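Local structure of HD-GYP domain-containing protein (Bdellovibrio bacteriovorus, 3TM8) at residues Y143-L154 with V172-A180. The protein is of unknown function but belongs to the HD-GYP class of cyclic-di-GMP phosphodiesterases and binds two iron ions in a helical HD domain. Sequence-based numbering, arbitrary orientation. Where two conformers were deposited one is given.
With DMS (dimethyl sulfoxide), chain F.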
loop_
_atom_site.group_PDB
_atom_site.type_symbol
_atom_site.label_atom_id
_atom_site.label_comp_id
_atom_site.label_asym_id
_atom_site.label_seq_id
_atom_site.Cartn_x
_atom_site.Cartn_y
_atom_site.Cartn_z
ATOM N N TYR A 143 3.224 -2.276 -11.853
ATOM C CA TYR A 143 4.046 -1.807 -10.747
ATOM C C TYR A 143 5.338 -2.616 -10.625
ATOM O O TYR A 143 6.424 -2.048 -10.469
ATOM C CB TYR A 143 3.250 -1.830 -9.437
ATOM C CG TYR A 143 3.948 -1.093 -8.325
ATOM C CD1 TYR A 143 4.323 0.239 -8.477
ATOM C CD2 TYR A 143 4.224 -1.712 -7.112
ATOM C CE1 TYR A 143 4.966 0.919 -7.477
ATOM C CE2 TYR A 143 4.870 -1.029 -6.098
ATOM C CZ TYR A 143 5.237 0.285 -6.289
ATOM O OH TYR A 143 5.882 0.996 -5.316
ATOM N N VAL A 144 5.229 -3.935 -10.708
ATOM C CA VAL A 144 6.434 -4.768 -10.707
ATOM C C VAL A 144 7.382 -4.282 -11.807
ATOM O O VAL A 144 8.585 -4.103 -11.583
ATOM C CB VAL A 144 6.127 -6.272 -10.923
ATOM C CG1 VAL A 144 7.424 -7.072 -11.140
ATOM C CG2 VAL A 144 5.345 -6.831 -9.747
ATOM N N ASN A 145 6.842 -4.055 -13.000
ATOM C CA ASN A 145 7.683 -3.619 -14.104
ATOM C C ASN A 145 8.321 -2.261 -13.853
ATOM O O ASN A 145 9.483 -2.049 -14.194
ATOM C CB ASN A 145 6.919 -3.634 -15.425
ATOM C CG ASN A 145 7.799 -3.259 -16.590
ATOM O OD1 ASN A 145 8.804 -3.920 -16.848
ATOM N ND2 ASN A 145 7.435 -2.197 -17.298
ATOM N N PHE A 146 7.564 -1.343 -13.258
ATOM C CA PHE A 146 8.095 -0.030 -12.921
ATOM C C PHE A 146 9.275 -0.138 -11.953
ATOM O O PHE A 146 10.331 0.465 -12.170
ATOM C CB PHE A 146 6.975 0.831 -12.329
ATOM C CG PHE A 146 7.437 2.160 -11.762
ATOM C CD1 PHE A 146 7.945 3.156 -12.587
ATOM C CD2 PHE A 146 7.339 2.418 -10.398
ATOM C CE1 PHE A 146 8.358 4.380 -12.065
ATOM C CE2 PHE A 146 7.749 3.634 -9.870
ATOM C CZ PHE A 146 8.256 4.620 -10.705
ATOM N N ILE A 147 9.095 -0.907 -10.883
ATOM C CA ILE A 147 10.145 -1.065 -9.886
ATOM C C ILE A 147 11.369 -1.789 -10.474
ATOM O O ILE A 147 12.515 -1.425 -10.191
ATOM C CB ILE A 147 9.629 -1.816 -8.646
ATOM C CG1 ILE A 147 8.512 -1.018 -7.950
ATOM C CG2 ILE A 147 10.783 -2.126 -7.685
ATOM C CD1 ILE A 147 8.946 0.317 -7.383
ATOM N N MET A 148 11.133 -2.793 -11.317
ATOM C CA MET A 148 12.221 -3.604 -11.875
ATOM C C MET A 148 12.996 -2.881 -12.971
ATOM O O MET A 148 14.175 -3.149 -13.184
ATOM C CB MET A 148 11.691 -4.927 -12.447
ATOM C CG MET A 148 11.265 -5.967 -11.423
ATOM S SD MET A 148 10.878 -7.550 -12.209
ATOM C CE MET A 148 12.522 -8.198 -12.518
ATOM N N SER A 149 12.328 -1.975 -13.678
ATOM C CA SER A 149 12.920 -1.362 -14.873
ATOM C C SER A 149 13.531 0.015 -14.649
ATOM O O SER A 149 14.141 0.581 -15.557
ATOM C CB SER A 149 11.884 -1.263 -15.998
ATOM O OG SER A 149 11.327 -2.525 -16.311
ATOM N N ASN A 150 13.354 0.564 -13.452
ATOM C CA ASN A 150 13.865 1.889 -13.135
ATOM C C ASN A 150 14.691 1.825 -11.868
ATOM O O ASN A 150 14.153 1.581 -10.796
ATOM C CB ASN A 150 12.714 2.875 -12.943
ATOM C CG ASN A 150 11.945 3.117 -14.217
ATOM O OD1 ASN A 150 12.313 3.980 -15.026
ATOM N ND2 ASN A 150 10.872 2.351 -14.417
ATOM N N ALA A 151 15.997 2.036 -12.005
ATOM C CA ALA A 151 16.938 1.874 -10.904
ATOM C C ALA A 151 16.520 2.595 -9.626
ATOM O O ALA A 151 16.646 2.051 -8.533
ATOM C CB ALA A 151 18.325 2.321 -11.330
ATOM N N GLN A 152 16.026 3.819 -9.764
ATOM C CA GLN A 152 15.698 4.627 -8.593
ATOM C C GLN A 152 14.231 4.606 -8.191
ATOM O O GLN A 152 13.841 5.336 -7.285
ATOM C CB GLN A 152 16.146 6.073 -8.796
ATOM C CG GLN A 152 17.654 6.224 -8.941
ATOM C CD GLN A 152 18.424 5.528 -7.829
ATOM O OE1 GLN A 152 19.456 4.900 -8.074
ATOM N NE2 GLN A 152 17.929 5.643 -6.601
ATOM N N ALA A 153 13.417 3.782 -8.842
ATOM C CA ALA A 153 11.993 3.743 -8.515
ATOM C C ALA A 153 11.724 3.348 -7.063
ATOM O O ALA A 153 10.951 4.013 -6.380
ATOM C CB ALA A 153 11.237 2.830 -9.466
ATOM N N LEU A 154 12.349 2.275 -6.584
ATOM C CA LEU A 154 12.099 1.851 -5.210
ATOM C C LEU A 154 12.476 2.959 -4.235
ATOM O O LEU A 154 11.722 3.258 -3.306
ATOM C CB LEU A 154 12.829 0.549 -4.857
ATOM C CG LEU A 154 12.562 0.095 -3.415
ATOM C CD1 LEU A 154 12.481 -1.414 -3.323
ATOM C CD2 LEU A 154 13.591 0.660 -2.428
ATOM N N VAL A 172 0.986 -0.463 -0.229
ATOM C CA VAL A 172 1.908 -0.151 -1.319
ATOM C C VAL A 172 3.366 -0.297 -0.859
ATOM O O VAL A 172 4.199 -0.887 -1.551
ATOM C CB VAL A 172 1.665 1.254 -1.918
ATOM C CG1 VAL A 172 2.623 1.491 -3.078
ATOM C CG2 VAL A 172 0.206 1.408 -2.381
ATOM N N THR A 173 3.662 0.197 0.337
ATOM C CA THR A 173 5.017 0.104 0.856
ATOM C C THR A 173 5.449 -1.347 1.024
ATOM O O THR A 173 6.543 -1.727 0.609
ATOM C CB THR A 173 5.150 0.857 2.184
ATOM O OG1 THR A 173 4.976 2.247 1.916
ATOM C CG2 THR A 173 6.532 0.641 2.780
ATOM N N VAL A 174 4.580 -2.153 1.622
ATOM C CA VAL A 174 4.887 -3.559 1.819
ATOM C C VAL A 174 5.055 -4.260 0.462
ATOM O O VAL A 174 5.940 -5.096 0.303
ATOM C CB VAL A 174 3.841 -4.231 2.738
ATOM C CG1 VAL A 174 4.015 -5.746 2.776
ATOM C CG2 VAL A 174 3.945 -3.665 4.139
ATOM N N SER A 175 4.253 -3.891 -0.536
ATOM C CA SER A 175 4.405 -4.500 -1.855
ATOM C C SER A 175 5.738 -4.132 -2.503
ATOM O O SER A 175 6.351 -4.947 -3.200
ATOM C CB SER A 175 3.232 -4.121 -2.762
ATOM O OG SER A 175 3.420 -2.857 -3.379
ATOM N N THR A 176 6.193 -2.909 -2.261
ATOM C CA THR A 176 7.450 -2.417 -2.810
ATOM C C THR A 176 8.630 -3.198 -2.216
ATOM O O THR A 176 9.514 -3.673 -2.945
ATOM C CB THR A 176 7.610 -0.908 -2.532
ATOM O OG1 THR A 176 6.440 -0.208 -2.983
ATOM C CG2 THR A 176 8.826 -0.341 -3.251
ATOM N N LEU A 177 8.635 -3.334 -0.890
ATOM C CA LEU A 177 9.659 -4.111 -0.213
ATOM C C LEU A 177 9.578 -5.567 -0.639
ATOM O O LEU A 177 10.600 -6.228 -0.794
ATOM C CB LEU A 177 9.502 -4.003 1.299
ATOM C CG LEU A 177 9.691 -2.624 1.932
ATOM C CD1 LEU A 177 9.287 -2.662 3.400
ATOM C CD2 LEU A 177 11.138 -2.142 1.783
ATOM N N SER A 178 8.366 -6.070 -0.848
ATOM C CA SER A 178 8.205 -7.459 -1.275
ATOM C C SER A 178 8.778 -7.725 -2.671
ATOM O O SER A 178 9.398 -8.767 -2.906
ATOM C CB SER A 178 6.736 -7.889 -1.211
ATOM O OG SER A 178 6.253 -7.904 0.126
ATOM N N ILE A 179 8.562 -6.797 -3.598
ATOM C CA ILE A 179 9.135 -6.940 -4.941
ATOM C C ILE A 179 10.658 -6.987 -4.854
ATOM O O ILE A 179 11.311 -7.853 -5.455
ATOM C CB ILE A 179 8.719 -5.771 -5.870
ATOM C CG1 ILE A 179 7.229 -5.864 -6.213
ATOM C CG2 ILE A 179 9.576 -5.768 -7.148
ATOM C CD1 ILE A 179 6.631 -4.557 -6.723
ATOM N N ALA A 180 11.231 -6.066 -4.089
ATOM C CA ALA A 180 12.680 -6.018 -3.939
ATOM C C ALA A 180 13.210 -7.278 -3.257
ATOM O O ALA A 180 14.247 -7.809 -3.655
ATOM C CB ALA A 180 13.107 -4.770 -3.174
HETATM S S DMS F . 6.844 4.909 3.861
HETATM O O DMS F . 5.273 4.126 3.690
HETATM C C1 DMS F . 7.900 3.835 4.869
HETATM C C2 DMS F . 7.700 4.727 2.284
#
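Tyr143 of helix 130-149 enters helix 167-185, a helix of the HD domain, as a knob into a hole, sitting among Val172, Ser175, Thr176 and Ile179; the two short helical segments cross at -57°, and Ile147 CG1 lies over one face of the ring, toward its rim. At the start of the hole, CG1 of Val172 lies 4.0 Å from Tyr143 OH, and the Val172 carbonyl oxygen collects three donors: Thr176 N and the hydroxyls of Ser175 and Thr176. Thr173 looks away from this interface, and its OG1 donates a hydrogen bond (2.6 Å) to the oxygen of dimethyl sulfoxide, probably from the crystallisation liquor. Ser175 OG comes obliquely to the ring, 3.6 Å from Tyr143 CE2; the same side chain touches Ala200 of helix 190-202, which precedes the iron ligands His203 and Asp204. Thr176 closes the hole at the ring edge. With OG1 anti to its carbonyl carbon (chi1 -52°), it accepts a 2.7 Å hydrogen bond from Tyr143 OH and donates in turn to Val172 O, from 40° above the carbonyl plane; the two bonds in series orient both buried hydroxyls. Its CG2 points instead to Leu154 and Ile147. One turn on, Ile179 CD1 lies 3.7 Å from Tyr143 CD2 and 4.0 Å from Val144 CG2, while its CG2 meets Ile147 CG2 at 3.9 Å. Ala180 ends the run beside Leu154, whose CD1 is 3.7 Å from Thr176 O.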